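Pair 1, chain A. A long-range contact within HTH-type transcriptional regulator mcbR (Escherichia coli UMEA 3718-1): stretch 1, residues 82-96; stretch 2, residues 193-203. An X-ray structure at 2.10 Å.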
# COMPACT_ATOMS: atom_id res chain seq x y z
N ILE A 82 2.42 8.67 4.94
CA ILE A 82 1.54 7.52 4.76
C ILE A 82 1.82 6.45 5.81
O ILE A 82 0.91 5.98 6.48
CB ILE A 82 1.67 6.90 3.35
CG1 ILE A 82 1.35 7.93 2.25
CG2 ILE A 82 0.73 5.69 3.21
CD1 ILE A 82 1.74 7.48 0.84
N ARG A 83 3.07 6.07 5.96
CA ARG A 83 3.38 4.97 6.85
C ARG A 83 3.19 5.36 8.31
O ARG A 83 2.98 4.51 9.17
CB ARG A 83 4.79 4.48 6.61
CG ARG A 83 5.85 5.41 7.14
CD ARG A 83 7.20 4.87 6.72
NE ARG A 83 8.32 5.64 7.27
CZ ARG A 83 8.99 5.31 8.36
NH1 ARG A 83 8.67 4.21 9.05
NH2 ARG A 83 10.00 6.07 8.75
N TYR A 84 3.29 6.65 8.60
CA TYR A 84 3.01 7.13 9.94
C TYR A 84 1.65 6.63 10.40
O TYR A 84 1.55 5.96 11.42
CB TYR A 84 3.07 8.65 9.99
CG TYR A 84 2.78 9.26 11.35
CD1 TYR A 84 3.79 9.40 12.30
CD2 TYR A 84 1.51 9.68 11.67
CE1 TYR A 84 3.51 9.97 13.56
CE2 TYR A 84 1.22 10.25 12.90
CZ TYR A 84 2.22 10.40 13.84
OH TYR A 84 1.91 10.96 15.06
N GLU A 85 0.60 6.91 9.62
CA GLU A 85 -0.74 6.46 9.97
C GLU A 85 -0.86 4.96 10.02
O GLU A 85 -1.49 4.42 10.94
CB GLU A 85 -1.79 7.03 9.02
CG GLU A 85 -1.81 8.53 8.98
CD GLU A 85 -2.21 9.15 10.31
OE1 GLU A 85 -2.95 8.50 11.09
OE2 GLU A 85 -1.80 10.30 10.58
N LEU A 86 -0.26 4.27 9.05
CA LEU A 86 -0.43 2.82 8.97
C LEU A 86 0.27 2.09 10.10
O LEU A 86 -0.28 1.14 10.67
CB LEU A 86 0.08 2.30 7.63
CG LEU A 86 -0.66 2.86 6.41
CD1 LEU A 86 -0.19 2.22 5.08
CD2 LEU A 86 -2.19 2.74 6.57
N GLU A 87 1.48 2.52 10.44
CA GLU A 87 2.26 1.84 11.47
C GLU A 87 1.68 2.09 12.88
O GLU A 87 1.66 1.19 13.71
CB GLU A 87 3.73 2.28 11.39
CG GLU A 87 4.43 1.78 10.09
CD GLU A 87 5.94 1.98 10.09
OE1 GLU A 87 6.61 1.68 11.10
OE2 GLU A 87 6.47 2.46 9.08
N LEU A 88 1.17 3.30 13.11
CA LEU A 88 0.52 3.61 14.37
C LEU A 88 -0.78 2.81 14.50
O LEU A 88 -1.15 2.37 15.59
CB LEU A 88 0.23 5.11 14.48
CG LEU A 88 1.48 6.00 14.66
CD1 LEU A 88 1.08 7.45 14.94
CD2 LEU A 88 2.36 5.46 15.75
N MSE A 89 -1.47 2.62 13.38
CA MSE A 89 -2.68 1.79 13.37
C MSE A 89 -2.32 0.34 13.66
O MSE A 89 -2.99 -0.32 14.46
CB MSE A 89 -3.39 1.89 12.01
CG MSE A 89 -4.66 1.04 11.90
SE MSE A 89 -5.33 0.96 10.03
CE MSE A 89 -4.51 2.58 9.34
N ALA A 90 -1.28 -0.15 13.00
CA ALA A 90 -0.81 -1.50 13.23
C ALA A 90 -0.42 -1.72 14.69
O ALA A 90 -0.81 -2.71 15.30
CB ALA A 90 0.38 -1.83 12.31
N VAL A 91 0.35 -0.79 15.26
CA VAL A 91 0.83 -1.01 16.64
C VAL A 91 -0.33 -1.00 17.65
O VAL A 91 -0.30 -1.77 18.60
CB VAL A 91 1.92 0.04 17.04
CG1 VAL A 91 1.32 1.40 17.37
CG2 VAL A 91 2.73 -0.48 18.21
N ALA A 92 -1.36 -0.17 17.42
CA ALA A 92 -2.48 -0.09 18.35
C ALA A 92 -3.32 -1.36 18.30
O ALA A 92 -3.78 -1.82 19.33
CB ALA A 92 -3.36 1.14 18.05
N LEU A 93 -3.47 -1.94 17.12
CA LEU A 93 -4.25 -3.16 16.99
C LEU A 93 -3.49 -4.37 17.52
O LEU A 93 -4.09 -5.35 17.96
CB LEU A 93 -4.60 -3.39 15.52
CG LEU A 93 -5.57 -2.38 14.94
CD1 LEU A 93 -5.75 -2.62 13.44
CD2 LEU A 93 -6.89 -2.46 15.69
N ALA A 94 -2.17 -4.30 17.51
CA ALA A 94 -1.35 -5.42 17.94
C ALA A 94 -1.38 -5.58 19.46
O ALA A 94 -1.21 -6.69 19.98
CB ALA A 94 0.08 -5.26 17.44
N VAL A 95 -1.59 -4.49 20.17
CA VAL A 95 -1.55 -4.51 21.63
C VAL A 95 -2.47 -5.55 22.28
O VAL A 95 -2.03 -6.30 23.15
CB VAL A 95 -1.90 -3.13 22.21
CG1 VAL A 95 -2.05 -3.22 23.73
CG2 VAL A 95 -0.84 -2.13 21.82
N GLU A 96 -3.72 -5.63 21.83
CA GLU A 96 -4.67 -6.54 22.45
C GLU A 96 -4.45 -8.01 22.06
O GLU A 96 -5.15 -8.89 22.55
CB GLU A 96 -6.10 -6.12 22.09
N GLY A 193 0.50 5.04 24.76
CA GLY A 193 1.93 4.98 25.03
C GLY A 193 2.67 4.29 23.89
O GLY A 193 3.79 4.67 23.54
N CYS A 194 2.07 3.25 23.33
CA CYS A 194 2.68 2.54 22.20
C CYS A 194 2.77 3.45 20.98
O CYS A 194 3.78 3.49 20.29
CB CYS A 194 1.89 1.28 21.84
SG CYS A 194 2.02 -0.07 23.03
N ARG A 195 1.69 4.19 20.73
CA ARG A 195 1.67 5.12 19.60
C ARG A 195 2.70 6.23 19.78
O ARG A 195 3.42 6.59 18.84
CB ARG A 195 0.28 5.72 19.40
CG ARG A 195 -0.72 4.74 18.77
CD ARG A 195 -2.08 5.39 18.58
NE ARG A 195 -2.65 5.05 17.27
CZ ARG A 195 -2.74 5.89 16.24
NH1 ARG A 195 -2.32 7.14 16.36
NH2 ARG A 195 -3.26 5.47 15.10
N HIS A 196 2.79 6.74 21.00
CA HIS A 196 3.74 7.79 21.31
C HIS A 196 5.20 7.32 21.13
O HIS A 196 6.00 8.01 20.51
CB HIS A 196 3.50 8.31 22.74
CG HIS A 196 4.53 9.28 23.21
ND1 HIS A 196 5.70 8.89 23.82
CD2 HIS A 196 4.57 10.63 23.16
CE1 HIS A 196 6.42 9.95 24.13
NE2 HIS A 196 5.76 11.02 23.74
N CYS A 197 5.55 6.15 21.68
CA CYS A 197 6.91 5.63 21.56
C CYS A 197 7.27 5.34 20.10
O CYS A 197 8.37 5.66 19.64
CB CYS A 197 7.09 4.35 22.42
SG CYS A 197 7.06 4.72 24.22
N LEU A 198 6.34 4.74 19.37
CA LEU A 198 6.59 4.42 17.98
C LEU A 198 6.73 5.71 17.16
O LEU A 198 7.59 5.79 16.28
CB LEU A 198 5.48 3.55 17.40
CG LEU A 198 5.70 3.09 15.96
CD1 LEU A 198 7.04 2.34 15.82
CD2 LEU A 198 4.51 2.21 15.49
N ALA A 199 5.91 6.71 17.44
CA ALA A 199 6.05 8.00 16.77
C ALA A 199 7.43 8.62 17.04
O ALA A 199 8.07 9.15 16.13
CB ALA A 199 4.94 8.97 17.20
N GLU A 200 7.88 8.53 18.29
CA GLU A 200 9.19 9.05 18.68
C GLU A 200 10.31 8.31 17.93
O GLU A 200 11.28 8.92 17.47
CB GLU A 200 9.39 8.91 20.20
CG GLU A 200 8.60 9.90 21.09
CD GLU A 200 9.30 11.25 21.29
OE1 GLU A 200 10.44 11.25 21.82
OE2 GLU A 200 8.72 12.30 20.97
N ILE A 201 10.16 6.99 17.81
CA ILE A 201 11.13 6.17 17.08
C ILE A 201 11.24 6.63 15.63
O ILE A 201 12.34 6.82 15.10
CB ILE A 201 10.75 4.67 17.13
CG1 ILE A 201 10.98 4.12 18.55
CG2 ILE A 201 11.58 3.85 16.11
CD1 ILE A 201 10.47 2.73 18.76
N MSE A 202 10.09 6.82 15.01
CA MSE A 202 10.05 7.23 13.62
C MSE A 202 10.62 8.62 13.46
O MSE A 202 11.43 8.85 12.56
CB MSE A 202 8.62 7.15 13.08
CG MSE A 202 8.10 5.69 12.94
SE MSE A 202 6.36 5.58 12.00
CE MSE A 202 5.18 6.33 13.35
N GLN A 203 10.25 9.54 14.34
CA GLN A 203 10.76 10.92 14.26
C GLN A 203 12.28 10.98 14.33
O GLN A 203 12.93 11.64 13.51
CB GLN A 203 10.17 11.79 15.37
CG GLN A 203 8.78 12.29 15.08
CD GLN A 203 8.21 13.11 16.22
OE1 GLN A 203 8.95 13.61 17.07
NE2 GLN A 203 6.89 13.25 16.23
O HOH W 1 -3.44 5.86 12.32

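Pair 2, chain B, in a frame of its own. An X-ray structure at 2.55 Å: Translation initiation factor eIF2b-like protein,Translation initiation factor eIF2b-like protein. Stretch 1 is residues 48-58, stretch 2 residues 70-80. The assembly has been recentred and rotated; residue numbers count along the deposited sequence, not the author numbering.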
# COMPACT_ATOMS: atom_id res chain seq x y z
N ALA B 48 9.90 -2.52 1.52
CA ALA B 48 10.85 -3.36 2.26
C ALA B 48 10.40 -4.82 2.24
O ALA B 48 11.22 -5.72 2.07
CB ALA B 48 11.01 -2.86 3.69
N ILE B 49 9.10 -5.04 2.39
CA ILE B 49 8.56 -6.39 2.34
C ILE B 49 8.79 -7.02 0.96
O ILE B 49 9.21 -8.17 0.86
CB ILE B 49 7.05 -6.41 2.66
CG1 ILE B 49 6.80 -5.83 4.05
CG2 ILE B 49 6.50 -7.82 2.57
CD1 ILE B 49 7.50 -6.59 5.17
N ALA B 50 8.54 -6.24 -0.09
CA ALA B 50 8.72 -6.72 -1.46
C ALA B 50 10.17 -7.13 -1.72
O ALA B 50 10.44 -8.17 -2.33
CB ALA B 50 8.27 -5.65 -2.46
N GLN B 51 11.11 -6.32 -1.25
CA GLN B 51 12.52 -6.61 -1.43
C GLN B 51 12.98 -7.84 -0.65
O GLN B 51 13.77 -8.65 -1.15
CB GLN B 51 13.36 -5.39 -1.03
CG GLN B 51 13.59 -4.43 -2.18
CD GLN B 51 14.21 -3.13 -1.74
OE1 GLN B 51 13.89 -2.60 -0.68
NE2 GLN B 51 15.12 -2.60 -2.56
N LEU B 52 12.48 -7.98 0.57
CA LEU B 52 12.82 -9.14 1.40
C LEU B 52 12.24 -10.41 0.77
O LEU B 52 12.91 -11.45 0.73
CB LEU B 52 12.31 -8.95 2.83
CG LEU B 52 12.71 -9.95 3.93
CD1 LEU B 52 11.88 -11.24 3.90
CD2 LEU B 52 14.20 -10.25 3.86
N LEU B 53 11.00 -10.33 0.30
CA LEU B 53 10.34 -11.48 -0.32
C LEU B 53 11.07 -11.88 -1.60
O LEU B 53 11.16 -13.07 -1.93
CB LEU B 53 8.87 -11.18 -0.61
CG LEU B 53 7.99 -11.08 0.64
CD1 LEU B 53 6.52 -10.99 0.25
CD2 LEU B 53 8.24 -12.25 1.58
N ARG B 54 11.59 -10.90 -2.32
CA ARG B 54 12.39 -11.17 -3.51
C ARG B 54 13.63 -11.98 -3.16
O ARG B 54 14.03 -12.88 -3.90
CB ARG B 54 12.79 -9.87 -4.20
CG ARG B 54 13.42 -10.06 -5.57
CD ARG B 54 13.79 -8.74 -6.20
NE ARG B 54 14.50 -8.92 -7.45
CZ ARG B 54 15.82 -8.92 -7.57
NH1 ARG B 54 16.58 -8.74 -6.49
NH2 ARG B 54 16.39 -9.09 -8.75
N GLN B 55 14.24 -11.66 -2.03
CA GLN B 55 15.43 -12.35 -1.58
C GLN B 55 15.09 -13.75 -1.08
O GLN B 55 15.89 -14.68 -1.20
CB GLN B 55 16.12 -11.56 -0.46
CG GLN B 55 16.95 -10.40 -0.94
CD GLN B 55 18.04 -10.81 -1.91
OE1 GLN B 55 18.71 -11.83 -1.72
NE2 GLN B 55 18.23 -10.01 -2.95
N VAL B 56 13.88 -13.91 -0.55
CA VAL B 56 13.37 -15.22 -0.16
C VAL B 56 13.22 -16.11 -1.39
O VAL B 56 13.63 -17.27 -1.37
CB VAL B 56 12.02 -15.10 0.58
CG1 VAL B 56 11.38 -16.46 0.76
CG2 VAL B 56 12.21 -14.41 1.92
N VAL B 57 12.66 -15.56 -2.46
CA VAL B 57 12.52 -16.30 -3.71
C VAL B 57 13.89 -16.69 -4.24
O VAL B 57 14.10 -17.81 -4.70
CB VAL B 57 11.75 -15.48 -4.77
CG1 VAL B 57 11.76 -16.20 -6.11
CG2 VAL B 57 10.32 -15.23 -4.31
N ALA B 58 14.83 -15.75 -4.16
CA ALA B 58 16.18 -15.96 -4.67
C ALA B 58 17.05 -16.92 -3.85
O ALA B 58 17.70 -17.80 -4.41
CB ALA B 58 16.90 -14.62 -4.79
N TYR B 70 5.13 -21.80 0.32
CA TYR B 70 5.27 -22.01 1.76
C TYR B 70 6.36 -21.07 2.30
O TYR B 70 6.20 -20.48 3.37
CB TYR B 70 5.60 -23.47 2.08
CG TYR B 70 5.88 -23.71 3.55
CD1 TYR B 70 4.85 -24.09 4.41
CD2 TYR B 70 7.15 -23.54 4.08
CE1 TYR B 70 5.09 -24.30 5.75
CE2 TYR B 70 7.40 -23.75 5.43
CZ TYR B 70 6.36 -24.13 6.25
OH TYR B 70 6.60 -24.35 7.59
N ARG B 71 7.45 -20.95 1.55
CA ARG B 71 8.57 -20.11 1.97
C ARG B 71 8.18 -18.65 2.10
O ARG B 71 8.48 -18.00 3.10
CB ARG B 71 9.73 -20.21 0.97
CG ARG B 71 10.50 -21.50 1.04
CD ARG B 71 10.98 -21.74 2.45
NE ARG B 71 11.81 -22.93 2.54
CZ ARG B 71 12.19 -23.47 3.69
NH1 ARG B 71 11.80 -22.91 4.82
NH2 ARG B 71 12.94 -24.56 3.70
N VAL B 72 7.49 -18.14 1.08
CA VAL B 72 7.05 -16.76 1.05
C VAL B 72 6.04 -16.47 2.15
O VAL B 72 6.10 -15.44 2.82
CB VAL B 72 6.47 -16.39 -0.32
CG1 VAL B 72 5.83 -15.01 -0.29
CG2 VAL B 72 7.56 -16.45 -1.38
N GLN B 73 5.10 -17.40 2.33
CA GLN B 73 4.07 -17.21 3.33
C GLN B 73 4.64 -17.23 4.75
O GLN B 73 4.25 -16.43 5.60
CB GLN B 73 2.99 -18.28 3.19
CG GLN B 73 2.24 -18.54 4.47
CD GLN B 73 0.95 -19.28 4.26
OE1 GLN B 73 0.56 -19.58 3.13
NE2 GLN B 73 0.24 -19.55 5.35
N THR B 74 5.58 -18.14 4.99
CA THR B 74 6.23 -18.22 6.29
C THR B 74 7.04 -16.97 6.63
O THR B 74 6.97 -16.45 7.75
CB THR B 74 7.16 -19.44 6.38
OG1 THR B 74 6.44 -20.62 6.01
CG2 THR B 74 7.68 -19.59 7.79
N ALA B 75 7.81 -16.48 5.67
CA ALA B 75 8.59 -15.26 5.87
C ALA B 75 7.66 -14.07 6.05
O ALA B 75 7.89 -13.20 6.89
CB ALA B 75 9.55 -15.03 4.72
N GLY B 76 6.60 -14.03 5.24
CA GLY B 76 5.62 -12.96 5.31
C GLY B 76 4.91 -12.93 6.65
O GLY B 76 4.64 -11.86 7.20
N ALA B 77 4.63 -14.12 7.18
CA ALA B 77 3.95 -14.25 8.47
C ALA B 77 4.79 -13.67 9.60
O ALA B 77 4.27 -13.03 10.51
CB ALA B 77 3.63 -15.71 8.74
N ARG B 78 6.10 -13.92 9.55
CA ARG B 78 7.05 -13.44 10.55
C ARG B 78 7.13 -11.92 10.55
O ARG B 78 7.14 -11.28 11.60
CB ARG B 78 8.42 -14.04 10.27
CG ARG B 78 8.51 -15.52 10.53
CD ARG B 78 9.91 -16.07 10.30
NE ARG B 78 10.94 -15.44 11.11
CZ ARG B 78 12.24 -15.65 10.94
NH1 ARG B 78 13.13 -15.04 11.72
NH2 ARG B 78 12.66 -16.48 9.99
N LEU B 79 7.22 -11.35 9.36
CA LEU B 79 7.28 -9.91 9.19
C LEU B 79 6.00 -9.26 9.67
O LEU B 79 6.02 -8.22 10.31
CB LEU B 79 7.54 -9.57 7.73
CG LEU B 79 8.86 -10.09 7.18
CD1 LEU B 79 8.91 -9.94 5.67
CD2 LEU B 79 10.02 -9.37 7.83
N ALA B 80 4.87 -9.89 9.36
CA ALA B 80 3.58 -9.38 9.76
C ALA B 80 3.46 -9.35 11.27
O ALA B 80 2.90 -8.43 11.84
CB ALA B 80 2.47 -10.22 9.16

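Both pairs consist of two α-helices that run roughly antiparallel, with 143° between their N-to-C directions. The axes approach to 9.1 Å in pair 1 and 9.6 Å in pair 2, and the central backbones superpose with an RMSD of 0.3 Å. No hydrogen bond crosses directly between the helices in either pair, so packing of side chains does most of the work.

The closest match of side chains is a leucine. Leu88(A) and Leu53(B) coincide, with side-chain centres 0.3 Å apart and the same m,t rotamer. Each directs CD2 at the backbone of the opposite helix: Leu88(A) CD2 lies 3.5 Å from Arg195(A) O, and Leu53(B) CD2 lies 4.0 Å from Val72(B) O. A branched aliphatic chain suits this place because it can fill a gap between the turns of the facing helix. In pair 1 that gap is a true hole, formed by Arg195(A), Leu198(A), Ala199(A) and Met202(A). Small residues border it in both pairs: Ala199(A) matches Gly76(B), and Leu53(B) CD2 comes within 4.4 Å of Gly76(B) N.

One turn along the first helix, Val91(A) matches Val56(B), but their partners differ in size. Val91(A) CB packs 3.7 Å from Leu198(A) CD2, whereas Val56(B) CG2 meets the short Ala75(B) CB at 3.9 Å. Leu198(A) also reaches Leu88(A), CD2 to CD2, at 3.9 Å; at the matching position, the single methyl of Ala75(B) leaves a looser 4.4 Å between its CB and Leu53(B) CD2.

Toward the other end, selenomethionine Met202(A) matches Leu79(B). Both are apolar and large enough to reach the first helix; the selenomethionine is longer and unbranched, the leucine shorter and branched. Met202(A) is a knob among Arg83(A), Tyr84(A), Glu87(A) and Leu88(A); its CE lies 3.5 Å from Tyr84(A) CD1. Its SE also lies 4.0 Å from both Arg83(A) NH1 and Glu87(A) OE1. These polar atoms have partners of their own: Arg83(A) NH1 donates to Glu87(A) OE2 at 2.8 Å in a salt bridge, and Glu87(A) OE1 is hydrogen-bonded elsewhere in the structure. Pair 2 has Ala48(B), Ile49(B) and Leu52(B) at the positions of Arg83(A), Tyr84(A) and Glu87(A). Its solution is purely aliphatic, with Leu79(B) CD1 3.7 Å from both Ile49(B) CD1 and Leu52(B) CD1.

A marked contrast is Arg195(A) against Val72(B). The arginine's CA-to-CB bond points sideways, yet its long chain brings the guanidinium over Leu88(A), whose CB lies over one face at 3.5 Å from Arg195(A) CZ. Ala92(A) CB lies at the edge, 4.0 Å from Arg195(A) NE, while Arg195(A) NH2 donates to a water at 2.8 Å, and that water donates to Glu85(A) O at 2.8 Å. Val72(B), compact and β-branched, instead offers methyls, CG1 to Leu53(B) CD2 at 4.1 Å and CG2 to Val57(B) CG2 at 4.2 Å. The facing helix covers 106 Å² of Arg195(A) and 61 Å² of Val72(B).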